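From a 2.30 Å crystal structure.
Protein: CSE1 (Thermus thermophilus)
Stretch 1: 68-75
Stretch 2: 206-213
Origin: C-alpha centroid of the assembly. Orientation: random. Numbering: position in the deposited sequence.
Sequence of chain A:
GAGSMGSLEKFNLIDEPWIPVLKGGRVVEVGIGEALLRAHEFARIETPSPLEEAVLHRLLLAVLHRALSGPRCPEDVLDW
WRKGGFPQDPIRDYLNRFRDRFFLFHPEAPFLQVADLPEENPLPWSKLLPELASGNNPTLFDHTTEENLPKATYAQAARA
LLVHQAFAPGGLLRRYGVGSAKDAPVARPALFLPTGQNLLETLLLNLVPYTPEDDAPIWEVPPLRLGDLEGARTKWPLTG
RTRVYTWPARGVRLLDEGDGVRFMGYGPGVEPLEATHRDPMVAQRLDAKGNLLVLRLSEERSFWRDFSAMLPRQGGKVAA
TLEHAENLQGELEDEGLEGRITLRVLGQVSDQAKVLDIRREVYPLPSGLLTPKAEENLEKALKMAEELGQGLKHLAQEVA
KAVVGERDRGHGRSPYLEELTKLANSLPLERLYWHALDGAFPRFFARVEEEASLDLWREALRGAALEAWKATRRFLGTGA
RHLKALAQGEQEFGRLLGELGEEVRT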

# COMPACT_ATOMS: atom_id res chain seq x y z
N LEU A 68 8.60 -12.00 -19.32
CA LEU A 68 9.72 -11.28 -19.92
C LEU A 68 11.05 -11.71 -19.30
O LEU A 68 12.12 -11.27 -19.72
CB LEU A 68 9.55 -9.77 -19.80
CG LEU A 68 8.23 -9.24 -20.37
CD1 LEU A 68 8.03 -7.77 -20.09
CD2 LEU A 68 8.16 -9.52 -21.87
N SER A 69 10.98 -12.54 -18.27
CA SER A 69 12.19 -13.03 -17.64
C SER A 69 13.12 -11.88 -17.28
O SER A 69 14.32 -11.95 -17.46
CB SER A 69 12.87 -14.02 -18.59
OG SER A 69 13.73 -14.86 -17.87
N GLY A 70 12.53 -10.80 -16.77
CA GLY A 70 13.25 -9.55 -16.50
C GLY A 70 12.27 -8.53 -15.93
O GLY A 70 11.28 -8.92 -15.32
N PRO A 71 12.51 -7.23 -16.16
CA PRO A 71 13.62 -6.70 -16.95
C PRO A 71 14.92 -6.89 -16.21
O PRO A 71 14.94 -6.68 -15.00
CB PRO A 71 13.30 -5.20 -17.05
CG PRO A 71 12.51 -4.91 -15.82
CD PRO A 71 11.66 -6.14 -15.62
N ARG A 72 15.98 -7.30 -16.90
CA ARG A 72 17.28 -7.47 -16.27
C ARG A 72 17.93 -6.13 -16.00
O ARG A 72 18.78 -6.01 -15.14
CB ARG A 72 18.22 -8.30 -17.16
CG ARG A 72 17.69 -9.67 -17.52
CD ARG A 72 17.52 -10.56 -16.31
NE ARG A 72 16.97 -11.85 -16.72
CZ ARG A 72 17.69 -12.95 -16.92
NH1 ARG A 72 19.00 -12.94 -16.70
NH2 ARG A 72 17.10 -14.08 -17.31
N CYS A 73 17.55 -5.12 -16.76
CA CYS A 73 18.22 -3.82 -16.66
C CYS A 73 17.21 -2.71 -16.75
O CYS A 73 16.22 -2.88 -17.43
CB CYS A 73 19.21 -3.66 -17.81
SG CYS A 73 20.57 -4.79 -17.70
N PRO A 74 17.48 -1.58 -16.09
CA PRO A 74 16.58 -0.43 -16.22
C PRO A 74 16.52 0.02 -17.67
O PRO A 74 15.46 0.48 -18.11
CB PRO A 74 17.22 0.65 -15.34
CG PRO A 74 18.23 -0.06 -14.47
CD PRO A 74 18.64 -1.30 -15.21
N GLU A 75 17.61 -0.13 -18.42
CA GLU A 75 17.63 0.21 -19.84
C GLU A 75 16.50 -0.47 -20.63
O GLU A 75 15.86 0.16 -21.49
CB GLU A 75 18.99 -0.13 -20.47
CG GLU A 75 20.12 0.84 -20.13
CD GLU A 75 20.62 0.72 -18.69
OE1 GLU A 75 20.39 -0.33 -18.05
OE2 GLU A 75 21.25 1.69 -18.21
N ASN A 206 7.03 0.30 -11.88
CA ASN A 206 7.08 -0.69 -10.79
C ASN A 206 7.83 -1.95 -11.18
O ASN A 206 7.95 -2.87 -10.37
CB ASN A 206 5.67 -1.05 -10.31
CG ASN A 206 5.03 0.06 -9.50
OD1 ASN A 206 5.15 0.10 -8.28
ND2 ASN A 206 4.36 0.99 -10.19
N LEU A 207 8.34 -1.98 -12.42
CA LEU A 207 9.08 -3.15 -12.90
C LEU A 207 10.55 -3.10 -12.54
O LEU A 207 11.40 -2.88 -13.40
CB LEU A 207 8.95 -3.33 -14.42
CG LEU A 207 7.71 -4.03 -14.95
CD1 LEU A 207 7.75 -4.02 -16.47
CD2 LEU A 207 7.65 -5.45 -14.44
N VAL A 208 10.82 -3.33 -11.26
CA VAL A 208 12.17 -3.34 -10.71
C VAL A 208 13.00 -4.48 -11.33
O VAL A 208 12.48 -5.59 -11.53
CB VAL A 208 12.08 -3.48 -9.18
CG1 VAL A 208 13.49 -3.52 -8.52
CG2 VAL A 208 11.20 -2.33 -8.60
N PRO A 209 14.27 -4.19 -11.66
CA PRO A 209 15.14 -5.20 -12.30
C PRO A 209 15.02 -6.52 -11.59
O PRO A 209 15.07 -6.58 -10.36
CB PRO A 209 16.54 -4.61 -12.16
CG PRO A 209 16.26 -3.08 -12.33
CD PRO A 209 14.89 -2.85 -11.66
N TYR A 210 14.83 -7.56 -12.39
CA TYR A 210 14.48 -8.87 -11.87
C TYR A 210 15.25 -9.95 -12.61
O TYR A 210 15.47 -9.82 -13.81
CB TYR A 210 13.00 -9.09 -12.12
CG TYR A 210 12.47 -10.48 -11.80
CD1 TYR A 210 12.23 -10.87 -10.49
CD2 TYR A 210 12.16 -11.39 -12.82
CE1 TYR A 210 11.73 -12.12 -10.19
CE2 TYR A 210 11.66 -12.65 -12.53
CZ TYR A 210 11.44 -13.00 -11.21
OH TYR A 210 10.94 -14.24 -10.90
N THR A 211 15.67 -10.97 -11.87
CA THR A 211 16.10 -12.25 -12.44
C THR A 211 15.22 -13.38 -11.90
O THR A 211 14.89 -13.38 -10.72
CB THR A 211 17.58 -12.54 -12.13
OG1 THR A 211 17.85 -12.19 -10.77
CG2 THR A 211 18.47 -11.73 -13.03
N PRO A 212 14.83 -14.33 -12.76
CA PRO A 212 13.86 -15.37 -12.40
C PRO A 212 14.35 -16.45 -11.45
O PRO A 212 13.53 -17.20 -10.90
CB PRO A 212 13.49 -16.01 -13.75
CG PRO A 212 14.57 -15.65 -14.66
CD PRO A 212 15.12 -14.32 -14.20
N GLU A 213 15.66 -16.55 -11.23
CA GLU A 213 16.20 -17.69 -10.49
C GLU A 213 15.61 -17.86 -9.08
O GLU A 213 15.59 -16.92 -8.29
CB GLU A 213 17.73 -17.61 -10.44
CG GLU A 213 18.43 -17.96 -11.75
CD GLU A 213 18.35 -16.85 -12.80
OE1 GLU A 213 18.05 -15.70 -12.42
OE2 GLU A 213 18.60 -17.13 -13.99

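One conventional hydrogen bond joins the two stretches. Tyr-210 N donates to Pro-71 O over 2.8 Å, with an N-H...O angle of 160°, so the bond is short and nearly straight. It links two loop residues 139 positions apart in sequence; no touching pair in the contact is closer than 135. Neither segment forms a strand here, and their end-to-end directions differ by 139°.

Two CA-H...O contacts flank this bond. Pro-209 CA approaches Pro-71 O at 3.1 Å, so the same carbonyl receives both the amide of Tyr-210 and the CA-H of the residue before it. Gly-70 CA lies 3.5 Å from Tyr-210 O, with an angle at the hydrogen of 166°. Gly-70 and Tyr-210 are close in the backbone, with their CA atoms 4.8 Å apart. Gly-70 has a phi/psi of 180/-151, and a CB placed there would clash with Arg-72 N at 2.8 Å. Pro-71 O and Tyr-210 O are 3.4 Å apart, but both are acceptors and no hydrogen bond forms between them.

Proline rings supply much of the apolar contact. Pro-71 follows a cis peptide bond and is buried; the other stretch covers 79 Å² of it, the largest such area in the contact. Pro-71 CD packs against Leu-207 CB at 4.1 Å, and Pro-71 CG comes within 3.3 Å of Leu-207 O. Leu-207 directs its CA-to-CB bond toward stretch 1. A second apolar contact pairs Pro-74 CD with Pro-209 CG, also at 4.1 Å.

Arg-72 makes a different kind of contact. Its CA-to-CB bond points away from stretch 2, but the end of the side chain comes nearer. Within its own stretch, Arg-72 NE donates to Ser-69 O at 2.8 Å and 168°. This bond ties the side chain back to the loop backbone. Ser-69 has positive phi and is the first residue after a helix to leave helical geometry. Across the contact, Arg-72 CD lies 3.3 Å from Tyr-210 O and 3.6 Å from Thr-211 CG2. Pro-212 CD sits over one face of the guanidinium, 3.7 Å from Arg-72 NH2. The guanidinium makes no hydrogen bond to stretch 2; its contacts there are by packing.

Pro-212 also meets Ser-69, with Ser-69 OG 3.4 Å from Pro-212 CG. This is a van der Waals contact, since the ring carbon is not a conventional hydrogen-bonding partner. In all, the two stretches bury 485 Å², both sides summed.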